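Local structure of peptidoglycan N-acetylglucosamine deacetylase (Bacillus cereus, 4L1G) at residues Y146-Q149 against I150-E154; D196-D199 against W200-V203; V254-P257 against S258-T262; A139-N142 against E143-R147. The protein removes acetyl groups from N-acetylglucosamine residues of peptidoglycan, and of soluble chitin substrates, as a zinc-dependent member of the polysaccharide deacetylase family. All blocks are in the same frame, centred on the assembly; numbering follows the deposited sequence.

Interaction 1: Y146-Q149 against I150-E154; sequences YRNQ and IIKTE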
# COMPACT_ATOMS: atom_id res chain seq x y z
N TYR A 146 19.26 -4.63 0.15
CA TYR A 146 17.88 -4.82 0.57
C TYR A 146 17.62 -4.24 1.95
O TYR A 146 16.70 -3.44 2.14
CB TYR A 146 17.52 -6.30 0.54
CG TYR A 146 16.31 -6.67 1.37
CD1 TYR A 146 15.03 -6.29 0.98
CD2 TYR A 146 16.44 -7.40 2.55
CE1 TYR A 146 13.92 -6.63 1.74
CE2 TYR A 146 15.35 -7.74 3.31
CZ TYR A 146 14.09 -7.36 2.90
OH TYR A 146 12.99 -7.70 3.66
N ARG A 147 18.44 -4.63 2.92
CA ARG A 147 18.30 -4.15 4.29
C ARG A 147 18.52 -2.65 4.38
O ARG A 147 17.83 -1.96 5.14
CB ARG A 147 19.25 -4.92 5.22
CG ARG A 147 18.87 -6.38 5.36
CD ARG A 147 19.94 -7.20 6.06
NE ARG A 147 19.56 -8.61 6.13
CZ ARG A 147 20.35 -9.58 6.58
NH1 ARG A 147 21.57 -9.30 7.01
NH2 ARG A 147 19.91 -10.83 6.60
N ASN A 148 19.47 -2.14 3.60
CA ASN A 148 19.71 -0.70 3.53
C ASN A 148 18.50 0.06 3.00
O ASN A 148 18.14 1.11 3.52
CB ASN A 148 20.94 -0.40 2.67
CG ASN A 148 21.38 1.04 2.77
OD1 ASN A 148 21.36 1.64 3.85
ND2 ASN A 148 21.79 1.62 1.64
N GLN A 149 17.88 -0.48 1.94
CA GLN A 149 16.69 0.13 1.35
C GLN A 149 15.57 0.26 2.37
O GLN A 149 14.93 1.30 2.48
CB GLN A 149 16.21 -0.70 0.15
CG GLN A 149 17.07 -0.58 -1.10
CD GLN A 149 16.77 0.67 -1.91
OE1 GLN A 149 15.67 1.22 -1.84
NE2 GLN A 149 17.75 1.13 -2.67
N ILE A 150 15.34 -0.82 3.12
CA ILE A 150 14.28 -0.85 4.12
C ILE A 150 14.58 0.07 5.30
O ILE A 150 13.75 0.90 5.68
CB ILE A 150 14.04 -2.28 4.64
CG1 ILE A 150 13.63 -3.20 3.49
CG2 ILE A 150 12.98 -2.28 5.73
CD1 ILE A 150 12.39 -2.74 2.76
N ILE A 151 15.77 -0.08 5.88
CA ILE A 151 16.13 0.65 7.09
C ILE A 151 16.22 2.16 6.88
O ILE A 151 15.71 2.94 7.69
CB ILE A 151 17.45 0.11 7.70
CG1 ILE A 151 17.27 -1.33 8.19
CG2 ILE A 151 17.93 1.00 8.84
CD1 ILE A 151 18.55 -1.98 8.68
N LYS A 152 16.86 2.57 5.79
CA LYS A 152 16.94 3.99 5.44
C LYS A 152 15.55 4.60 5.29
O LYS A 152 15.30 5.72 5.73
CB LYS A 152 17.76 4.18 4.16
CG LYS A 152 17.84 5.62 3.70
CD LYS A 152 19.07 5.86 2.83
CE LYS A 152 19.06 5.01 1.58
NZ LYS A 152 20.26 5.30 0.74
N THR A 153 14.64 3.85 4.66
CA THR A 153 13.27 4.31 4.48
C THR A 153 12.54 4.36 5.82
O THR A 153 11.76 5.28 6.08
CB THR A 153 12.50 3.40 3.51
OG1 THR A 153 13.22 3.32 2.27
CG2 THR A 153 11.10 3.93 3.24
N GLU A 154 12.79 3.37 6.66
CA GLU A 154 12.17 3.30 7.97
C GLU A 154 12.54 4.51 8.82
O GLU A 154 11.68 5.10 9.48
CB GLU A 154 12.58 2.00 8.68
CG GLU A 154 11.75 1.66 9.91
CD GLU A 154 10.49 0.88 9.58
OE1 GLU A 154 9.97 0.20 10.48
OE2 GLU A 154 10.01 0.94 8.42
O HOH W 1 22.86 4.89 1.75

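Interaction 2: D196-D199 against W200-V203; sequences DTVD and WKGV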
# COMPACT_ATOMS: atom_id res chain seq x y z
N ASP A 196 -5.51 -5.88 -8.80
CA ASP A 196 -4.64 -4.93 -9.48
C ASP A 196 -5.42 -4.06 -10.47
O ASP A 196 -6.03 -4.57 -11.41
CB ASP A 196 -3.51 -5.67 -10.21
CG ASP A 196 -2.45 -4.73 -10.74
OD1 ASP A 196 -2.50 -3.52 -10.43
OD2 ASP A 196 -1.55 -5.20 -11.46
N THR A 197 -5.40 -2.75 -10.24
CA THR A 197 -6.12 -1.81 -11.08
C THR A 197 -5.37 -1.49 -12.36
O THR A 197 -5.93 -0.89 -13.27
CB THR A 197 -6.39 -0.48 -10.35
OG1 THR A 197 -5.14 0.18 -10.08
CG2 THR A 197 -7.12 -0.72 -9.03
N VAL A 198 -4.10 -1.92 -12.42
CA VAL A 198 -3.16 -1.53 -13.48
C VAL A 198 -3.31 -0.07 -13.92
O VAL A 198 -3.25 0.25 -15.11
CB VAL A 198 -3.16 -2.52 -14.70
CG1 VAL A 198 -2.70 -3.90 -14.27
CG2 VAL A 198 -4.52 -2.60 -15.38
N ASP A 199 -3.48 0.81 -12.94
CA ASP A 199 -3.78 2.22 -13.19
C ASP A 199 -2.61 2.99 -13.80
O ASP A 199 -2.81 4.06 -14.39
CB ASP A 199 -4.28 2.90 -11.91
CG ASP A 199 -3.31 2.77 -10.74
OD1 ASP A 199 -2.39 1.94 -10.80
OD2 ASP A 199 -3.49 3.50 -9.74
N TRP A 200 -1.41 2.45 -13.67
CA TRP A 200 -0.22 3.09 -14.22
C TRP A 200 -0.24 3.11 -15.75
O TRP A 200 0.49 3.88 -16.37
CB TRP A 200 1.05 2.38 -13.72
CG TRP A 200 1.04 0.91 -13.97
CD1 TRP A 200 0.54 -0.06 -13.15
CD2 TRP A 200 1.54 0.23 -15.13
NE1 TRP A 200 0.71 -1.30 -13.72
CE2 TRP A 200 1.32 -1.15 -14.94
CE3 TRP A 200 2.16 0.66 -16.31
CZ2 TRP A 200 1.70 -2.10 -15.88
CZ3 TRP A 200 2.54 -0.29 -17.24
CH2 TRP A 200 2.31 -1.65 -17.03
N LYS A 201 -1.08 2.26 -16.34
CA LYS A 201 -1.22 2.21 -17.79
C LYS A 201 -2.03 3.38 -18.33
O LYS A 201 -2.17 3.54 -19.54
CB LYS A 201 -1.87 0.89 -18.22
CG LYS A 201 -1.01 -0.34 -17.99
CD LYS A 201 -1.67 -1.58 -18.57
CE LYS A 201 -0.79 -2.81 -18.42
NZ LYS A 201 -1.42 -4.03 -18.99
N GLY A 202 -2.57 4.19 -17.43
CA GLY A 202 -3.35 5.35 -17.82
C GLY A 202 -4.77 5.00 -18.23
O GLY A 202 -5.42 5.77 -18.94
N VAL A 203 -5.25 3.85 -17.78
CA VAL A 203 -6.61 3.41 -18.07
C VAL A 203 -7.64 4.30 -17.38
O VAL A 203 -7.37 4.88 -16.32
CB VAL A 203 -6.83 1.94 -17.68
CG1 VAL A 203 -6.14 1.02 -18.67
CG2 VAL A 203 -6.31 1.69 -16.27
O HOH W 2 -5.05 5.67 -14.48

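Interaction 3: V254-P257 against S258-T262; sequences VTLP and SMFQT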
# COMPACT_ATOMS: atom_id res chain seq x y z
N VAL A 254 -10.97 -0.65 5.32
CA VAL A 254 -10.11 -0.67 6.49
C VAL A 254 -8.64 -0.47 6.11
O VAL A 254 -8.28 -0.50 4.93
CB VAL A 254 -10.23 -2.00 7.27
CG1 VAL A 254 -11.67 -2.21 7.75
CG2 VAL A 254 -9.77 -3.16 6.40
N THR A 255 -7.80 -0.26 7.11
CA THR A 255 -6.36 -0.20 6.90
C THR A 255 -5.77 -1.60 7.05
O THR A 255 -6.44 -2.50 7.56
CB THR A 255 -5.68 0.72 7.92
OG1 THR A 255 -5.85 0.18 9.24
CG2 THR A 255 -6.29 2.12 7.87
N LEU A 256 -4.53 -1.77 6.61
CA LEU A 256 -3.88 -3.08 6.71
C LEU A 256 -3.70 -3.60 8.15
O LEU A 256 -4.00 -4.76 8.41
CB LEU A 256 -2.56 -3.10 5.94
CG LEU A 256 -2.69 -3.01 4.42
CD1 LEU A 256 -1.36 -3.27 3.74
CD2 LEU A 256 -3.77 -3.97 3.91
N PRO A 257 -3.22 -2.74 9.08
CA PRO A 257 -3.10 -3.24 10.45
C PRO A 257 -4.44 -3.69 11.03
O PRO A 257 -4.48 -4.61 11.84
CB PRO A 257 -2.55 -2.03 11.23
CG PRO A 257 -2.71 -0.86 10.32
CD PRO A 257 -2.62 -1.41 8.94
N SER A 258 -5.52 -3.04 10.60
CA SER A 258 -6.86 -3.45 11.01
C SER A 258 -7.23 -4.78 10.37
O SER A 258 -7.72 -5.69 11.04
CB SER A 258 -7.88 -2.38 10.64
OG SER A 258 -9.20 -2.83 10.89
N MET A 259 -6.98 -4.90 9.07
CA MET A 259 -7.31 -6.12 8.34
C MET A 259 -6.55 -7.33 8.87
O MET A 259 -7.10 -8.43 8.98
CB MET A 259 -7.03 -5.94 6.84
CG MET A 259 -7.02 -7.24 6.05
SD MET A 259 -6.90 -7.00 4.27
CE MET A 259 -8.54 -6.38 3.89
N PHE A 260 -5.28 -7.13 9.22
CA PHE A 260 -4.44 -8.23 9.67
C PHE A 260 -4.26 -8.27 11.18
O PHE A 260 -3.40 -9.00 11.69
CB PHE A 260 -3.10 -8.22 8.93
CG PHE A 260 -3.24 -8.45 7.46
CD1 PHE A 260 -3.52 -9.72 6.97
CD2 PHE A 260 -3.10 -7.40 6.56
CE1 PHE A 260 -3.66 -9.94 5.61
CE2 PHE A 260 -3.23 -7.62 5.20
CZ PHE A 260 -3.51 -8.89 4.72
N GLN A 261 -5.08 -7.49 11.88
CA GLN A 261 -5.13 -7.49 13.34
C GLN A 261 -3.76 -7.37 13.99
O GLN A 261 -3.37 -8.20 14.81
CB GLN A 261 -5.86 -8.74 13.86
CG GLN A 261 -7.36 -8.75 13.55
CD GLN A 261 -8.12 -7.71 14.35
OE1 GLN A 261 -8.45 -7.92 15.52
NE2 GLN A 261 -8.42 -6.58 13.72
N THR A 262 -3.02 -6.34 13.59
CA THR A 262 -1.72 -6.07 14.19
C THR A 262 -1.50 -4.57 14.28
O THR A 262 -2.33 -3.79 13.83
CB THR A 262 -0.58 -6.72 13.39
OG1 THR A 262 0.62 -6.70 14.18
CG2 THR A 262 -0.35 -5.97 12.09

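Interaction 4: A139-N142 against E143-R147; sequences AKVN and EDEYR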
# COMPACT_ATOMS: atom_id res chain seq x y z
N ALA A 139 14.58 -8.54 -6.14
CA ALA A 139 15.02 -9.86 -6.57
C ALA A 139 16.43 -9.82 -7.15
O ALA A 139 17.07 -10.86 -7.32
CB ALA A 139 14.04 -10.45 -7.57
N LYS A 140 16.92 -8.62 -7.44
CA LYS A 140 18.23 -8.46 -8.07
C LYS A 140 19.30 -7.89 -7.14
O LYS A 140 20.46 -7.80 -7.52
CB LYS A 140 18.11 -7.60 -9.33
CG LYS A 140 17.26 -8.23 -10.42
CD LYS A 140 17.19 -7.34 -11.66
CE LYS A 140 16.44 -8.04 -12.78
NZ LYS A 140 16.30 -7.18 -13.98
N VAL A 141 18.91 -7.52 -5.93
CA VAL A 141 19.85 -6.93 -4.98
C VAL A 141 20.36 -7.95 -3.97
O VAL A 141 19.71 -8.97 -3.73
CB VAL A 141 19.24 -5.73 -4.22
CG1 VAL A 141 18.65 -4.72 -5.20
CG2 VAL A 141 18.18 -6.20 -3.24
N ASN A 142 21.52 -7.67 -3.37
CA ASN A 142 22.02 -8.49 -2.28
C ASN A 142 21.41 -8.07 -0.95
O ASN A 142 20.75 -7.03 -0.87
CB ASN A 142 23.55 -8.51 -2.23
CG ASN A 142 24.16 -7.11 -2.15
OD1 ASN A 142 23.73 -6.27 -1.36
ND2 ASN A 142 25.18 -6.87 -2.97
N GLU A 143 21.62 -8.87 0.09
CA GLU A 143 21.01 -8.63 1.39
C GLU A 143 21.34 -7.27 1.99
O GLU A 143 20.48 -6.62 2.59
CB GLU A 143 21.37 -9.75 2.38
CG GLU A 143 20.70 -11.09 2.08
CD GLU A 143 19.21 -11.07 2.36
OE1 GLU A 143 18.48 -11.90 1.77
OE2 GLU A 143 18.75 -10.23 3.16
N ASP A 144 22.59 -6.83 1.82
CA ASP A 144 23.02 -5.54 2.35
C ASP A 144 22.24 -4.38 1.73
O ASP A 144 21.80 -3.48 2.44
CB ASP A 144 24.52 -5.32 2.13
CG ASP A 144 25.37 -6.22 3.00
OD1 ASP A 144 26.56 -6.39 2.69
OD2 ASP A 144 24.83 -6.76 4.00
N GLU A 145 22.06 -4.42 0.42
CA GLU A 145 21.30 -3.39 -0.28
C GLU A 145 19.83 -3.43 0.10
O GLU A 145 19.22 -2.39 0.34
CB GLU A 145 21.47 -3.53 -1.80
CG GLU A 145 20.54 -2.63 -2.62
CD GLU A 145 20.86 -1.15 -2.49
OE1 GLU A 145 20.09 -0.33 -3.04
OE2 GLU A 145 21.88 -0.79 -1.86
N TYR A 146 19.26 -4.63 0.15
CA TYR A 146 17.88 -4.82 0.57
C TYR A 146 17.62 -4.24 1.95
O TYR A 146 16.70 -3.44 2.14
CB TYR A 146 17.52 -6.30 0.54
CG TYR A 146 16.31 -6.67 1.37
CD1 TYR A 146 15.03 -6.29 0.98
CD2 TYR A 146 16.44 -7.40 2.55
CE1 TYR A 146 13.92 -6.63 1.74
CE2 TYR A 146 15.35 -7.74 3.31
CZ TYR A 146 14.09 -7.36 2.90
OH TYR A 146 12.99 -7.70 3.66
N ARG A 147 18.44 -4.63 2.92
CA ARG A 147 18.30 -4.15 4.29
C ARG A 147 18.52 -2.65 4.38
O ARG A 147 17.83 -1.96 5.14
CB ARG A 147 19.25 -4.92 5.22
CG ARG A 147 18.87 -6.38 5.36
CD ARG A 147 19.94 -7.20 6.06
NE ARG A 147 19.56 -8.61 6.13
CZ ARG A 147 20.35 -9.58 6.58
NH1 ARG A 147 21.57 -9.30 7.01
NH2 ARG A 147 19.91 -10.83 6.60

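Interaction 1: Y146-Q149 against I150-E154
T153 OG1 donates to the backbone oxygen Q149 O one turn earlier, a short bond of 2.7 Å running nearly along the C=O axis. The threonine's own amide, T153 N, reaches Q149 O only weakly, at 3.4 Å, so hydroxyl and amide of one residue share that acceptor. A threonine hydroxyl suits this place: with OG1 beside its own backbone N (chi1 -56°), the oxygen drops back onto the preceding turn. On the buried flank I150 sends CG1 against Y146 CE1 at 3.9 Å, an oblique approach of an aliphatic branch to the ring. The polar flank carries N148 and K152; a water accepts from K152 NZ at 2.8 Å and, weakly, from N148 ND2. Regular i to i+4 bonds, among them I151 N to R147 O at 2.9 Å, hold the turns at this spacing. Further out, Q149 has its amide fixed at both ends, NE2 giving to E145 OE1 and OE1 receiving from Y133 N and S134 N, in the loop that leads to the zinc ligand H135. Helix 143-161 lies with Y146 and I151 against helix 177-185, while N130, at the end of strand 127-130, donates to I150 O and E154 OE2.

Interaction 2: D196-D199 against W200-V203
V198 has both backbone angles positive (phi 38°, psi 42°), a left-handed conformation uncommon for a beta-branched residue, and its backbone lies beside the indole of W200. W200 CD1 comes within 3.9 Å of V198 C, and V198 O stands over one face of the ring, displaced toward the rim. K201 CG lies 3.5 Å above the indole plane, also near the rim. The indole reaches back because W200 CG sits between its own backbone N and carbonyl carbon (chi1 54°). Two successive turns carry the chain onward: K201 N donates to V198 O at 3.2 Å and G202 N to D199 O at 3.1 Å. G202, with positive phi, adopts a backbone shape that comes easily to a residue without a side chain. Ahead of them D196 forms an Asx turn, OD1 accepting from V198 N at 3.0 Å. This is the loop between strand 195-196 and helix 205-215 in the NodB homology domain, beside H225, the predicted proton donor. The carboxylate of D199 is turned there, its OD2 accepting from H225 N and S235 OG. V203 follows, its CG2 3.6 Å from V198 O, and its side chain also touches I208 of helix 205-215.

Interaction 3: V254-P257 against S258-T262
F260 and L256 both carry CG beside the backbone N (chi1 -64° and -68°), which lays their side chains next to each other, pointing the same way, with L256 CD2 3.9 Å from F260 CE2. M259 differs, its CG lying beside the carbonyl carbon (chi1 166°) and resting over the centre of the F260 phenyl face, 3.8 Å above it. Before the helix, the side chains of V254 and M259 cross at about a right angle, V254 CG2 lying 3.9 Å from M259 CB. Large apolar residues suit these positions, for they fill the ground between strand 74-80, which L256 and M259 touch through A76, and V191, which meets both L256 and F260. T255 is the N-cap residue, and its backbone oxygen accepts from M259 N. P257 fits the first turn, where its missing N-H costs no helical bond; at the other end of the helix, P257 O accepts from T262 N at 2.9 Å. Q261, in a left-handed conformation, turns its amide back so that NE2 gives to S258 O at 2.9 Å. The backbone bonds T262 N to P257 O and, weakly, Q261 N to S258 O make a Schellman motif, with Q261 as its C-prime residue, ending the short helix 256-259 soon after strand 252-253.

Interaction 4: A139-N142 against E143-R147
V141 packs against the first turn of helix 143-161 with both methyl branches: CG1 lies beside E145 CG, and CG2 meets Y146 CB at 3.8 Å. V141 CB and E145 CG are 3.7 Å apart, the nearest approach of these two side chains, which run at about a right angle. A compact branched residue suits this place, since its two branches can lie against the glutamate methylene and the tyrosine CB together. V141 and Y146 form the tight side of the contact, and V141 also reaches Q179 of helix 177-185.

The opposite character belongs to N142 and D144, which are exposed to solvent. N142 is the N-cap, and its side chain is bent back over the helix start by a first torsion of 55°, with CG between its own backbone N and carbonyl carbon. From there OD1 accepts from E145 N at 3.1 Å in a nearly straight bond (162° at the hydrogen), while N142 O takes Y146 N at 3.0 Å. The carboxylate of E145 leads away from the cap, toward Q149. Across the first turn, from E143 to R147, E143 OE2 and R147 NE are 3.5 Å apart, paired by charge alone, because the oxygen stands well out of the guanidinium plane; R147 also makes a cation-pi contact with W182.

Asparagine thus supplies an acceptor to a helix start whose amides have no preceding turn to bond, and the acidic E143, D144 and E145 would probably interact favourably with the positive end of the helix dipole.

Overall arrangement
Along the chain interaction 4 comes first: residues 139-142 close the loop after strand 127-130 by capping helix 143-161. Interaction 1 continues on the same helix, sharing Y146 and R147 with interaction 4, so the two overlap in sequence, their centres about 10 Å apart. Interaction 2 follows, shaping the loop from strand 195-196 to helix 205-215; its centre is about 27 Å from that of interaction 1. Interaction 3 comes last, just after strand 252-253, and lies across the chain's centre from interaction 2. Apart from that overlap the contacts stand in series, none nesting or crossing. Interaction 1 lies near the zinc ligands H131 and H135, and interaction 2 near the predicted proton donor H225, whereas interaction 3 joins both sheets.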